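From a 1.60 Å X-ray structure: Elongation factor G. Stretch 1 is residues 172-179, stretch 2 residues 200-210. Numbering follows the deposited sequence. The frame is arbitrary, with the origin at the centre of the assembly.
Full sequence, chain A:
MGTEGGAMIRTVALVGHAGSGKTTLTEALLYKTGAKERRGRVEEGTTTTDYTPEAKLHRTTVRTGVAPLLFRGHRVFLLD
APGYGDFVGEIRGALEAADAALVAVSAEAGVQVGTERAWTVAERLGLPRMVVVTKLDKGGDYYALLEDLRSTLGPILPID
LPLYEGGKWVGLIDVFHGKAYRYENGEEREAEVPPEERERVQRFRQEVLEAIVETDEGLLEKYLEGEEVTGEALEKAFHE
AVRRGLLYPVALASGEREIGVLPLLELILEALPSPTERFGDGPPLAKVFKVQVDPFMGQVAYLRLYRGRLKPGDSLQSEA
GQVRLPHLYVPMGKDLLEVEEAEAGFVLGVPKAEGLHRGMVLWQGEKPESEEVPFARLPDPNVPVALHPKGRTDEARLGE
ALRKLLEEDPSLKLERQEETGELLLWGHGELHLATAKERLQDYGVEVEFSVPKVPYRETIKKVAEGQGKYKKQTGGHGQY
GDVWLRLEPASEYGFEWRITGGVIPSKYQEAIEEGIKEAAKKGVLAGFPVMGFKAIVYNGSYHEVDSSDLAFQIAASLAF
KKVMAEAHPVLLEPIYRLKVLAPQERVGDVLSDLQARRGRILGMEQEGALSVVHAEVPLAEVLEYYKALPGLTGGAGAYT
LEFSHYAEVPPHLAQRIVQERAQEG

Stretch 1 (172-179) LIDVFHGK
Stretch 2, residues 200-210: RVQRFRQEVLE

What backbone frames meet? Residues 200-210 form a continuous helix, phi/psi near -62/-42, its i to i+4 bonds typified by Arg205 N to Val201 O at 3.0 Å. Opposing it, Leu172-Asp174 is a strand, Val175-His177 adopt helical angles, and Gly178 turns at phi 60, psi 43. Asp174 N donates to Lys179 O at 2.8 Å, closing the turn. The CA atoms of Val175 and Arg205, 5.4 Å apart, set the register.

What does the helix offer first? Val201 (t) meets Ile173 (m, t) through an apolar contact, CG2 to CG2, 3.9 Å. Next, Phe204 (chi1 -88°) points its CA-to-CB bond toward the other stretch while its ring leads away, so its CB meets Val175 CG1 at 3.9 Å.

How does Arg205 engage? Val175 (t) presses CG1 to 3.3 Å from Arg205 N, against the helix backbone. The extended Arg205 side chain (t, t, t) lays one guanidinium face over Phe176 O; NE lies 3.0 Å from that O, but the angle is too poor for a hydrogen bond. No hydrogen bond joins the stretches.

What completes the contact? Val208 (t) brings CG2 to 4.4 Å from Val175 CG1, and Leu209 (m, t) sets CD2 4.3 Å from CE1 of Phe176 (t, chi2 91°), extending the apolar packing.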

# COMPACT_ATOMS: atom_id res chain seq x y z
N LEU A 172 21.59 8.56 -28.32
CA LEU A 172 20.28 8.20 -28.82
C LEU A 172 20.12 8.39 -30.30
O LEU A 172 20.71 9.29 -30.90
CB LEU A 172 19.21 9.11 -28.17
CG LEU A 172 19.11 9.25 -26.66
CD1 LEU A 172 17.93 10.15 -26.31
CD2 LEU A 172 18.92 7.86 -26.07
N ILE A 173 19.31 7.52 -30.88
CA ILE A 173 18.91 7.64 -32.28
C ILE A 173 17.41 7.89 -32.16
O ILE A 173 16.66 7.05 -31.65
CB ILE A 173 19.13 6.34 -33.08
CG1 ILE A 173 20.62 6.04 -33.18
CG2 ILE A 173 18.55 6.49 -34.50
CD1 ILE A 173 20.92 4.67 -33.77
N ASP A 174 16.99 9.08 -32.58
CA ASP A 174 15.58 9.45 -32.51
C ASP A 174 14.97 8.87 -33.78
O ASP A 174 15.20 9.39 -34.87
CB ASP A 174 15.47 10.97 -32.46
CG ASP A 174 14.04 11.44 -32.47
OD1 ASP A 174 13.43 11.35 -33.55
OD2 ASP A 174 13.53 11.87 -31.40
N VAL A 175 14.22 7.78 -33.62
CA VAL A 175 13.65 7.05 -34.76
C VAL A 175 12.87 7.90 -35.74
O VAL A 175 13.09 7.83 -36.95
CB VAL A 175 12.72 5.90 -34.27
CG1 VAL A 175 12.13 5.16 -35.44
CG2 VAL A 175 13.51 4.95 -33.39
N PHE A 176 11.95 8.69 -35.21
CA PHE A 176 11.10 9.54 -36.04
C PHE A 176 11.85 10.46 -37.00
O PHE A 176 11.52 10.52 -38.19
CB PHE A 176 10.20 10.39 -35.15
CG PHE A 176 9.18 11.19 -35.91
CD1 PHE A 176 7.91 10.67 -36.18
CD2 PHE A 176 9.47 12.48 -36.35
CE1 PHE A 176 6.96 11.42 -36.87
CE2 PHE A 176 8.53 13.24 -37.05
CZ PHE A 176 7.27 12.71 -37.31
N HIS A 177 12.84 11.19 -36.49
CA HIS A 177 13.57 12.14 -37.31
C HIS A 177 14.82 11.59 -38.01
O HIS A 177 15.42 12.29 -38.83
CB HIS A 177 13.95 13.36 -36.48
CG HIS A 177 12.79 13.97 -35.75
ND1 HIS A 177 11.86 14.78 -36.37
CD2 HIS A 177 12.39 13.86 -34.46
CE1 HIS A 177 10.94 15.14 -35.49
NE2 HIS A 177 11.24 14.60 -34.33
N GLY A 178 15.20 10.36 -37.70
CA GLY A 178 16.37 9.78 -38.33
C GLY A 178 17.61 10.60 -38.03
O GLY A 178 18.44 10.86 -38.90
N LYS A 179 17.73 11.01 -36.77
CA LYS A 179 18.87 11.79 -36.34
C LYS A 179 19.43 11.15 -35.10
O LYS A 179 18.72 10.45 -34.38
CB LYS A 179 18.46 13.24 -36.06
CG LYS A 179 18.05 14.00 -37.33
CD LYS A 179 17.89 15.48 -37.07
CE LYS A 179 17.44 16.20 -38.34
NZ LYS A 179 17.19 17.65 -38.10
N ARG A 200 17.90 -0.88 -39.96
CA ARG A 200 17.08 -1.20 -38.79
C ARG A 200 16.35 0.05 -38.31
O ARG A 200 15.18 -0.02 -37.94
CB ARG A 200 17.94 -1.77 -37.65
CG ARG A 200 17.09 -2.17 -36.43
CD ARG A 200 17.82 -3.12 -35.47
NE ARG A 200 19.10 -2.56 -35.02
CZ ARG A 200 19.96 -3.19 -34.23
NH1 ARG A 200 21.10 -2.61 -33.89
NH2 ARG A 200 19.67 -4.41 -33.79
N VAL A 201 17.03 1.19 -38.32
CA VAL A 201 16.40 2.43 -37.89
C VAL A 201 15.21 2.73 -38.79
O VAL A 201 14.15 3.14 -38.32
CB VAL A 201 17.38 3.60 -37.95
CG1 VAL A 201 16.65 4.91 -37.71
CG2 VAL A 201 18.46 3.41 -36.91
N GLN A 202 15.39 2.52 -40.09
CA GLN A 202 14.32 2.76 -41.05
C GLN A 202 13.12 1.86 -40.78
O GLN A 202 11.97 2.29 -40.87
CB GLN A 202 14.83 2.55 -42.48
CG GLN A 202 14.80 3.80 -43.34
CD GLN A 202 13.43 4.47 -43.36
OE1 GLN A 202 12.41 3.81 -43.57
NE2 GLN A 202 13.40 5.78 -43.15
N ARG A 203 13.39 0.59 -40.45
CA ARG A 203 12.33 -0.37 -40.16
C ARG A 203 11.52 0.11 -38.96
O ARG A 203 10.28 0.08 -38.97
CB ARG A 203 12.95 -1.73 -39.84
CG ARG A 203 11.98 -2.87 -39.69
CD ARG A 203 12.68 -4.05 -39.03
NE ARG A 203 14.03 -4.27 -39.56
CZ ARG A 203 15.06 -4.69 -38.83
NH1 ARG A 203 14.89 -4.94 -37.53
NH2 ARG A 203 16.25 -4.85 -39.38
N PHE A 204 12.21 0.53 -37.91
CA PHE A 204 11.51 1.02 -36.73
C PHE A 204 10.70 2.27 -37.04
O PHE A 204 9.61 2.47 -36.50
CB PHE A 204 12.50 1.30 -35.59
CG PHE A 204 12.79 0.10 -34.74
CD1 PHE A 204 11.92 -0.27 -33.71
CD2 PHE A 204 13.90 -0.69 -34.98
CE1 PHE A 204 12.16 -1.40 -32.95
CE2 PHE A 204 14.15 -1.82 -34.22
CZ PHE A 204 13.28 -2.17 -33.21
N ARG A 205 11.23 3.14 -37.90
CA ARG A 205 10.50 4.36 -38.22
C ARG A 205 9.18 4.01 -38.92
O ARG A 205 8.13 4.58 -38.61
CB ARG A 205 11.34 5.28 -39.11
CG ARG A 205 10.61 6.55 -39.48
CD ARG A 205 11.46 7.57 -40.19
NE ARG A 205 10.65 8.77 -40.43
CZ ARG A 205 11.11 9.93 -40.87
NH1 ARG A 205 12.40 10.09 -41.14
NH2 ARG A 205 10.27 10.94 -41.05
N GLN A 206 9.24 3.05 -39.84
CA GLN A 206 8.06 2.62 -40.58
C GLN A 206 7.04 2.04 -39.60
O GLN A 206 5.84 2.27 -39.73
CB GLN A 206 8.42 1.53 -41.60
CG GLN A 206 9.57 1.88 -42.53
CD GLN A 206 9.92 0.73 -43.49
OE1 GLN A 206 10.16 -0.40 -43.06
NE2 GLN A 206 9.94 1.03 -44.78
N GLU A 207 7.53 1.26 -38.65
CA GLU A 207 6.66 0.66 -37.65
C GLU A 207 5.99 1.71 -36.78
O GLU A 207 4.81 1.57 -36.45
CB GLU A 207 7.45 -0.31 -36.78
CG GLU A 207 7.80 -1.62 -37.49
CD GLU A 207 8.82 -2.44 -36.72
OE1 GLU A 207 8.98 -2.22 -35.50
OE2 GLU A 207 9.45 -3.32 -37.34
N VAL A 208 6.73 2.75 -36.41
CA VAL A 208 6.18 3.81 -35.58
C VAL A 208 5.11 4.59 -36.34
O VAL A 208 4.02 4.84 -35.80
CB VAL A 208 7.30 4.76 -35.11
CG1 VAL A 208 6.70 6.06 -34.57
CG2 VAL A 208 8.11 4.06 -34.01
N LEU A 209 5.40 4.95 -37.59
CA LEU A 209 4.46 5.67 -38.43
C LEU A 209 3.17 4.88 -38.55
O LEU A 209 2.08 5.42 -38.33
CB LEU A 209 5.05 5.92 -39.82
CG LEU A 209 6.15 6.97 -39.92
CD1 LEU A 209 6.68 7.04 -41.34
CD2 LEU A 209 5.59 8.33 -39.49
N GLU A 210 3.30 3.61 -38.91
CA GLU A 210 2.15 2.74 -39.07
C GLU A 210 1.35 2.59 -37.78
O GLU A 210 0.12 2.61 -37.81
CB GLU A 210 2.60 1.36 -39.59
CG GLU A 210 3.06 1.35 -41.09
CD GLU A 210 3.36 -0.05 -41.65
OE1 GLU A 210 2.66 -1.00 -41.27
OE2 GLU A 210 4.28 -0.18 -42.48